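PDB 1DCK: transcriptional regulatory protein FIXJ from Sinorhizobium meliloti, which induces, when activated by FixL, expression of nifA and fixK, the nitrogen-fixation regulators, and is represented here by its metal-binding receiver domain. Local coordinates for residues 7-12 with 34-39; 51-56 with 76-81. The protein carries 2 engineered substitutions. One frame throughout, in Å; residues are numbered along the deposited sequence.

Interaction 1 of 2, residues 7-12 with 34-39. With MN (manganese (II) ion), chain C.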
ATOM      1  N   HIS A   7       3.561   4.474  -3.086  1.00 12.51           N
ATOM      2  CA  HIS A   7       3.715   3.309  -3.977  1.00 12.93           C
ATOM      3  C   HIS A   7       2.433   2.486  -3.960  1.00 12.39           C
ATOM      4  O   HIS A   7       1.903   2.135  -2.896  1.00 14.15           O
ATOM      5  CB  HIS A   7       4.948   2.466  -3.559  1.00 12.66           C
ATOM      6  CG  HIS A   7       6.236   3.224  -3.640  1.00 11.55           C
ATOM      7  ND1 HIS A   7       6.973   3.320  -4.799  1.00 13.14           N
ATOM      8  CD2 HIS A   7       6.849   4.031  -2.737  1.00 11.88           C
ATOM      9  CE1 HIS A   7       7.977   4.158  -4.615  1.00 11.36           C
ATOM     10  NE2 HIS A   7       7.923   4.608  -3.370  1.00 11.67           N
ATOM     11  N   ILE A   8       1.891   2.232  -5.132  1.00 12.18           N
ATOM     12  CA  ILE A   8       0.638   1.501  -5.232  1.00 13.31           C
ATOM     13  C   ILE A   8       0.833   0.114  -5.876  1.00 15.86           C
ATOM     14  O   ILE A   8       1.534  -0.031  -6.875  1.00 13.66           O
ATOM     15  CB  ILE A   8      -0.382   2.309  -6.077  1.00 15.72           C
ATOM     16  CG1 ILE A   8      -0.613   3.694  -5.441  1.00 15.26           C
ATOM     17  CG2 ILE A   8      -1.722   1.537  -6.223  1.00 15.15           C
ATOM     18  CD1 ILE A   8      -1.422   4.582  -6.314  1.00 18.21           C
ATOM     19  N   VAL A   9       0.229  -0.905  -5.263  1.00 17.91           N
ATOM     20  CA  VAL A   9       0.289  -2.267  -5.785  1.00 20.24           C
ATOM     21  C   VAL A   9      -1.133  -2.821  -5.782  1.00 22.89           C
ATOM     22  O   VAL A   9      -1.816  -2.778  -4.747  1.00 21.25           O
ATOM     23  CB  VAL A   9       1.131  -3.210  -4.901  1.00 21.51           C
ATOM     24  CG1 VAL A   9       1.105  -4.608  -5.496  1.00 22.97           C
ATOM     25  CG2 VAL A   9       2.544  -2.722  -4.737  1.00 20.58           C
ATOM     26  N   ASP A  10      -1.579  -3.306  -6.942  1.00 25.38           N
ATOM     27  CA  ASP A  10      -2.905  -3.910  -7.103  1.00 30.80           C
ATOM     28  C   ASP A  10      -2.831  -4.912  -8.257  1.00 31.71           C
ATOM     29  O   ASP A  10      -2.086  -4.709  -9.206  1.00 31.63           O
ATOM     30  CB  ASP A  10      -3.957  -2.842  -7.429  1.00 33.80           C
ATOM     31  CG  ASP A  10      -5.381  -3.285  -7.089  1.00 37.60           C
ATOM     32  OD1 ASP A  10      -5.732  -4.489  -7.217  1.00 39.10           O
ATOM     33  OD2 ASP A  10      -6.153  -2.404  -6.660  1.00 40.42           O
ATOM     34  N   ASP A  11      -3.578  -6.006  -8.160  1.00 34.25           N
ATOM     35  CA  ASP A  11      -3.572  -7.002  -9.231  1.00 35.74           C
ATOM     36  C   ASP A  11      -4.487  -6.559 -10.378  1.00 35.55           C
ATOM     37  O   ASP A  11      -4.205  -6.862 -11.528  1.00 34.89           O
ATOM     38  CB  ASP A  11      -3.986  -8.380  -8.711  1.00 38.11           C
ATOM     39  CG  ASP A  11      -5.436  -8.434  -8.299  1.00 39.66           C
ATOM     40  OD1 ASP A  11      -5.780  -7.797  -7.280  1.00 41.30           O
ATOM     41  OD2 ASP A  11      -6.227  -9.109  -8.996  1.00 40.03           O
ATOM     42  N   GLU A  12      -5.573  -5.846 -10.054  1.00 35.74           N
ATOM     43  CA  GLU A  12      -6.505  -5.342 -11.072  1.00 36.86           C
ATOM     44  C   GLU A  12      -6.003  -3.989 -11.583  1.00 37.51           C
ATOM     45  O   GLU A  12      -6.013  -3.006 -10.832  1.00 38.10           O
ATOM     46  CB  GLU A  12      -7.916  -5.130 -10.494  1.00 36.83           C
ATOM     47  CG  GLU A  12      -8.525  -6.299  -9.711  1.00 39.44           C
ATOM     48  CD  GLU A  12     -10.000  -6.058  -9.330  1.00 41.30           C
ATOM     49  OE1 GLU A  12     -10.322  -6.011  -8.117  1.00 40.92           O
ATOM     50  OE2 GLU A  12     -10.842  -5.922 -10.253  1.00 41.58           O
ATOM     51  N   GLN A  34       3.502  -2.725 -11.307  1.00 27.52           N
ATOM     52  CA  GLN A  34       2.768  -3.748 -12.067  1.00 30.74           C
ATOM     53  C   GLN A  34       2.300  -4.957 -11.240  1.00 30.14           C
ATOM     54  O   GLN A  34       1.272  -5.565 -11.544  1.00 32.64           O
ATOM     55  CB  GLN A  34       3.624  -4.219 -13.254  1.00 34.13           C
ATOM     56  CG  GLN A  34       2.839  -4.781 -14.442  1.00 40.09           C
ATOM     57  CD  GLN A  34       2.070  -3.728 -15.234  1.00 43.54           C
ATOM     58  OE1 GLN A  34       1.474  -4.033 -16.276  1.00 46.66           O
ATOM     59  NE2 GLN A  34       2.092  -2.484 -14.759  1.00 44.69           N
ATOM     60  N   SER A  35       3.025  -5.277 -10.179  1.00 28.46           N
ATOM     61  CA  SER A  35       2.681  -6.415  -9.338  1.00 26.07           C
ATOM     62  C   SER A  35       3.479  -6.381  -8.049  1.00 24.97           C
ATOM     63  O   SER A  35       4.467  -5.650  -7.946  1.00 24.62           O
ATOM     64  CB  SER A  35       3.045  -7.708 -10.055  1.00 26.30           C
ATOM     65  OG  SER A  35       4.452  -7.824 -10.112  1.00 24.84           O
ATOM     66  N   ALA A  36       3.078  -7.216  -7.091  1.00 23.27           N
ATOM     67  CA  ALA A  36       3.768  -7.318  -5.811  1.00 23.49           C
ATOM     68  C   ALA A  36       5.231  -7.690  -6.016  1.00 22.24           C
ATOM     69  O   ALA A  36       6.107  -7.149  -5.352  1.00 22.11           O
ATOM     70  CB  ALA A  36       3.077  -8.347  -4.909  1.00 21.03           C
ATOM     71  N   GLU A  37       5.494  -8.625  -6.928  1.00 23.61           N
ATOM     72  CA  GLU A  37       6.874  -9.044  -7.217  1.00 24.68           C
ATOM     73  C   GLU A  37       7.725  -7.891  -7.722  1.00 22.67           C
ATOM     74  O   GLU A  37       8.902  -7.791  -7.374  1.00 22.40           O
ATOM     75  CB  GLU A  37       6.921 -10.150  -8.284  1.00 27.21           C
ATOM     76  CG  GLU A  37       6.569 -11.517  -7.796  1.00 32.57           C
ATOM     77  CD  GLU A  37       5.082 -11.744  -7.603  1.00 36.11           C
ATOM     78  OE1 GLU A  37       4.738 -12.830  -7.087  1.00 38.59           O
ATOM     79  OE2 GLU A  37       4.251 -10.870  -7.972  1.00 40.34           O
ATOM     80  N   ALA A  38       7.125  -7.023  -8.538  1.00 21.95           N
ATOM     81  CA  ALA A  38       7.855  -5.885  -9.092  1.00 22.27           C
ATOM     82  C   ALA A  38       8.190  -4.873  -7.996  1.00 21.51           C
ATOM     83  O   ALA A  38       9.270  -4.280  -7.992  1.00 20.84           O
ATOM     84  CB  ALA A  38       7.054  -5.226 -10.223  1.00 20.95           C
ATOM     85  N   PHE A  39       7.268  -4.682  -7.060  1.00 20.20           N
ATOM     86  CA  PHE A  39       7.519  -3.741  -5.983  1.00 20.33           C
ATOM     87  C   PHE A  39       8.611  -4.286  -5.059  1.00 18.82           C
ATOM     88  O   PHE A  39       9.469  -3.537  -4.574  1.00 19.48           O
ATOM     89  CB  PHE A  39       6.249  -3.456  -5.178  1.00 17.59           C
ATOM     90  CG  PHE A  39       6.488  -2.547  -3.999  1.00 18.11           C
ATOM     91  CD1 PHE A  39       6.682  -1.185  -4.189  1.00 16.88           C
ATOM     92  CD2 PHE A  39       6.623  -3.073  -2.715  1.00 18.08           C
ATOM     93  CE1 PHE A  39       7.019  -0.354  -3.119  1.00 18.90           C
ATOM     94  CE2 PHE A  39       6.956  -2.245  -1.642  1.00 17.34           C
ATOM     95  CZ  PHE A  39       7.156  -0.887  -1.850  1.00 19.04           C
TER
HETATM   96 MN    MN C1001      -7.444  -8.037  -5.549  1.00 42.51          MN
HETATM   97  O   HOH W   1      -8.185  -5.762  -6.327  1.00 37.94           O
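Val9 and His7, alternate residues at the end of strand 5-9, receive the start of helix 36-42 in an apolar contact. The two methyls of Val9 divide the work. CG1, anti to the backbone N (chi1 178°), lies 3.6 Å from Ala36 N and touches the first turn of the helix, while CG2 meets Phe39 CB at 3.8 Å. Phe39 crosses both strand side chains at about a right angle, and its CE1 comes to 3.5 Å from His7 CB. The two rings meet obliquely, their planes 51° apart. His7 has its polar partner elsewhere: its ND1 is hydrogen-bonded to NE2 of His33, whose ring also meets Phe39 edge-to-face.

Polar bonds shape each segment separately. Ser35 is the N-cap of its helix, OG accepting from Ala38 N at 3.2 Å. Beyond the strand, Asp10 OD1 accepts from Glu12 N at 3.1 Å, an Asx turn in which the donor stands above the carboxylate plane.

Metal binding occupies the far end of segment 7-12, away from the helix. Asp11 OD1 binds manganese at 2.4 Å in the magnesium site; a coordinating water lies 2.9 Å from Asp10 OD1, and Asp54 OD1 and the backbone O of Arg56 supply the other protein ligands.

Within the receiver domain, strand 5-9 runs between strands 29-33 and 49-54. Helix 36-42 covers the sheet face bearing His7 and Val9, and Ile8 faces helix 13-25 on the other.

Interaction 2 of 2, residues 51-56 with 76-81. With MN (manganese (II) ion), chain C.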
ATOM      1  N   LEU A  51       3.621   2.558   1.215  1.00 14.93           N
ATOM      2  CA  LEU A  51       3.029   1.549   0.328  1.00 16.43           C
ATOM      3  C   LEU A  51       1.516   1.379   0.557  1.00 15.63           C
ATOM      4  O   LEU A  51       1.061   1.339   1.689  1.00 16.42           O
ATOM      5  CB  LEU A  51       3.708   0.197   0.548  1.00 17.89           C
ATOM      6  CG  LEU A  51       3.059  -1.058  -0.062  1.00 17.73           C
ATOM      7  CD1 LEU A  51       3.143  -1.025  -1.581  1.00 16.57           C
ATOM      8  CD2 LEU A  51       3.804  -2.292   0.479  1.00 19.26           C
ATOM      9  N   VAL A  52       0.747   1.350  -0.521  1.00 15.11           N
ATOM     10  CA  VAL A  52      -0.680   1.111  -0.434  1.00 15.59           C
ATOM     11  C   VAL A  52      -0.838  -0.142  -1.296  1.00 17.91           C
ATOM     12  O   VAL A  52      -0.634  -0.101  -2.518  1.00 14.48           O
ATOM     13  CB  VAL A  52      -1.523   2.253  -1.026  1.00 15.01           C
ATOM     14  CG1 VAL A  52      -3.018   1.916  -0.886  1.00 15.26           C
ATOM     15  CG2 VAL A  52      -1.240   3.549  -0.263  1.00 17.10           C
ATOM     16  N   THR A  53      -1.128  -1.270  -0.651  1.00 17.88           N
ATOM     17  CA  THR A  53      -1.264  -2.520  -1.394  1.00 21.50           C
ATOM     18  C   THR A  53      -2.582  -3.230  -1.233  1.00 23.59           C
ATOM     19  O   THR A  53      -3.254  -3.115  -0.207  1.00 23.63           O
ATOM     20  CB  THR A  53      -0.118  -3.534  -1.054  1.00 22.56           C
ATOM     21  OG1 THR A  53      -0.407  -4.801  -1.666  1.00 25.48           O
ATOM     22  CG2 THR A  53       0.010  -3.744   0.424  1.00 21.45           C
ATOM     23  N   ASP A  54      -2.983  -3.940  -2.280  1.00 27.26           N
ATOM     24  CA  ASP A  54      -4.206  -4.708  -2.189  1.00 28.95           C
ATOM     25  C   ASP A  54      -3.846  -6.006  -1.438  1.00 30.75           C
ATOM     26  O   ASP A  54      -2.679  -6.415  -1.422  1.00 30.42           O
ATOM     27  CB  ASP A  54      -4.754  -4.998  -3.573  1.00 31.57           C
ATOM     28  CG  ASP A  54      -6.105  -5.662  -3.521  1.00 32.36           C
ATOM     29  OD1 ASP A  54      -6.126  -6.879  -3.722  1.00 33.10           O
ATOM     30  OD2 ASP A  54      -7.129  -4.989  -3.223  1.00 34.06           O
ATOM     31  N   LEU A  55      -4.817  -6.630  -0.776  1.00 31.78           N
ATOM     32  CA  LEU A  55      -4.519  -7.866  -0.044  1.00 34.88           C
ATOM     33  C   LEU A  55      -4.694  -9.107  -0.921  1.00 34.27           C
ATOM     34  O   LEU A  55      -3.736  -9.857  -1.141  1.00 34.72           O
ATOM     35  CB  LEU A  55      -5.375  -7.989   1.217  1.00 36.09           C
ATOM     36  CG  LEU A  55      -4.766  -8.948   2.251  1.00 40.54           C
ATOM     37  CD1 LEU A  55      -5.322  -8.601   3.610  1.00 42.80           C
ATOM     38  CD2 LEU A  55      -5.007 -10.437   1.921  1.00 41.88           C
ATOM     39  N   ARG A  56      -5.913  -9.331  -1.401  1.00 34.06           N
ATOM     40  CA  ARG A  56      -6.188 -10.497  -2.241  1.00 35.64           C
ATOM     41  C   ARG A  56      -5.610 -10.374  -3.655  1.00 35.24           C
ATOM     42  O   ARG A  56      -6.230  -9.806  -4.534  1.00 36.41           O
ATOM     43  CB  ARG A  56      -7.702 -10.773  -2.294  1.00 35.67           C
ATOM     44  N   ILE A  76       8.832  -0.238   5.312  1.00 23.88           N
ATOM     45  CA  ILE A  76       8.111   0.742   4.498  1.00 21.59           C
ATOM     46  C   ILE A  76       6.696   0.777   5.071  1.00 18.46           C
ATOM     47  O   ILE A  76       6.003  -0.242   5.047  1.00 19.29           O
ATOM     48  CB  ILE A  76       8.062   0.294   3.006  1.00 22.07           C
ATOM     49  CG1 ILE A  76       9.483   0.308   2.410  1.00 24.00           C
ATOM     50  CG2 ILE A  76       7.135   1.249   2.184  1.00 20.68           C
ATOM     51  CD1 ILE A  76       9.649  -0.444   1.105  1.00 24.25           C
ATOM     52  N   PRO A  77       6.268   1.927   5.627  1.00 17.99           N
ATOM     53  CA  PRO A  77       4.925   2.071   6.211  1.00 16.77           C
ATOM     54  C   PRO A  77       3.929   1.599   5.163  1.00 17.20           C
ATOM     55  O   PRO A  77       3.974   2.052   4.017  1.00 15.59           O
ATOM     56  CB  PRO A  77       4.806   3.578   6.420  1.00 16.87           C
ATOM     57  CG  PRO A  77       6.245   4.009   6.628  1.00 17.91           C
ATOM     58  CD  PRO A  77       6.920   3.251   5.521  1.00 19.17           C
ATOM     59  N   SER A  78       3.024   0.715   5.564  0.50 16.99           N
ATOM     60  CA  SER A  78       2.042   0.189   4.638  0.50 17.71           C
ATOM     61  C   SER A  78       0.585   0.308   5.068  0.50 17.63           C
ATOM     62  O   SER A  78       0.260   0.213   6.250  0.50 17.24           O
ATOM     63  CB  SER A  78       2.332  -1.275   4.355  0.50 17.32           C
ATOM     64  OG  SER A  78       1.317  -1.799   3.522  0.50 23.55           O
ATOM     65  N   ILE A  79      -0.275   0.505   4.071  1.00 16.41           N
ATOM     66  CA  ILE A  79      -1.713   0.582   4.265  1.00 16.82           C
ATOM     67  C   ILE A  79      -2.174  -0.621   3.432  1.00 16.92           C
ATOM     68  O   ILE A  79      -1.706  -0.809   2.310  1.00 15.35           O
ATOM     69  CB  ILE A  79      -2.336   1.879   3.668  1.00 16.91           C
ATOM     70  CG1 ILE A  79      -1.852   3.130   4.410  1.00 15.53           C
ATOM     71  CG2 ILE A  79      -3.835   1.803   3.699  1.00 17.46           C
ATOM     72  CD1 ILE A  79      -1.867   2.976   5.903  1.00 21.22           C
ATOM     73  N   VAL A  80      -3.039  -1.466   3.981  1.00 16.51           N
ATOM     74  CA  VAL A  80      -3.497  -2.627   3.208  1.00 19.75           C
ATOM     75  C   VAL A  80      -4.977  -2.479   2.888  1.00 18.06           C
ATOM     76  O   VAL A  80      -5.771  -2.180   3.762  1.00 21.41           O
ATOM     77  CB  VAL A  80      -3.203  -3.973   3.955  1.00 20.49           C
ATOM     78  CG1 VAL A  80      -3.805  -5.162   3.204  1.00 23.97           C
ATOM     79  CG2 VAL A  80      -1.701  -4.178   4.085  1.00 21.20           C
ATOM     80  N   ILE A  81      -5.322  -2.571   1.610  1.00 17.88           N
ATOM     81  CA  ILE A  81      -6.717  -2.466   1.185  1.00 18.10           C
ATOM     82  C   ILE A  81      -7.298  -3.891   1.199  1.00 19.00           C
ATOM     83  O   ILE A  81      -6.809  -4.779   0.506  1.00 19.52           O
ATOM     84  CB  ILE A  81      -6.825  -1.849  -0.227  1.00 17.11           C
ATOM     85  CG1 ILE A  81      -6.286  -0.411  -0.210  1.00 17.50           C
ATOM     86  CG2 ILE A  81      -8.270  -1.876  -0.690  1.00 15.41           C
ATOM     87  CD1 ILE A  81      -6.265   0.286  -1.591  1.00 18.84           C
TER
HETATM   88 MN    MN C1001      -7.444  -8.037  -5.549  1.00 42.51          MN
HETATM   89  O   HOH W   1      -8.185  -5.762  -6.327  1.00 37.94           O
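Val52 overlaps the end of Ile81, which extends across toward it; Val52 CG1 lies 3.7 Å from Ile81 CD1, the two side chains crossing obliquely. Leu55, just beyond its strand, lays CB and CD1 against Val80 CG1. On the opposite face from Val52, Thr53 places CG2 3.9 Å from Ser78 OG and near Val80 CG2. With Thr53 OG1 anti to the backbone N (chi1 172°), the hydroxyl sits beside its own carbonyl and donates forward to Asp54 O at 2.8 Å. With an alanine here, both branches would be gone, which is likely to leave Asp54 O without this donor and open a gap beside Ser78 and Val80.

The backbones form a parallel ladder from Leu51-Ser78 to Asp54-Ile81. Thr53 bonds to the neighbouring strand through both its N and its O: N donates to Ile79 O, and O accepts from Ile81 N at 2.8 Å, nearly straight at 174°. The last bond, Leu55 N to Ile81 O, is weak, where segment 51-56 leaves the strand for the metal.

There Asp54, the predicted phosphorylation site, binds manganese through OD1 at 2.5 Å, and Arg56 O binds it at 2.4 Å. OD2 has a long, weak ion pair with Lys104.

The pair belongs to a beta-alpha-beta unit whose connecting helix 62-71 covers Leu51, Thr53, Ser78 and Val80, whereas helix 108-119 packs on Val52 and Ile79 from the other face.

From the N terminus, the chain runs through strand 5-9, helix 13-25 and strand 29-33 before interaction 1 closes that loop by setting helix 36-42 against the first strand. The chain then enters strand 49-54, and interaction 2 closes a second loop around helix 62-71. The loops follow in series, neither nesting nor crossing. Lateral pairing joins them: strands 5-9 and 49-54 are sheet neighbours, with probable hydrogen bonds from Val52 N to His7 O and from Asp54 N to Val9 O. At the strand ends, both contacts reach one manganese ion and its water, illustrating how a receiver domain assembles its acidic pocket from separate loops.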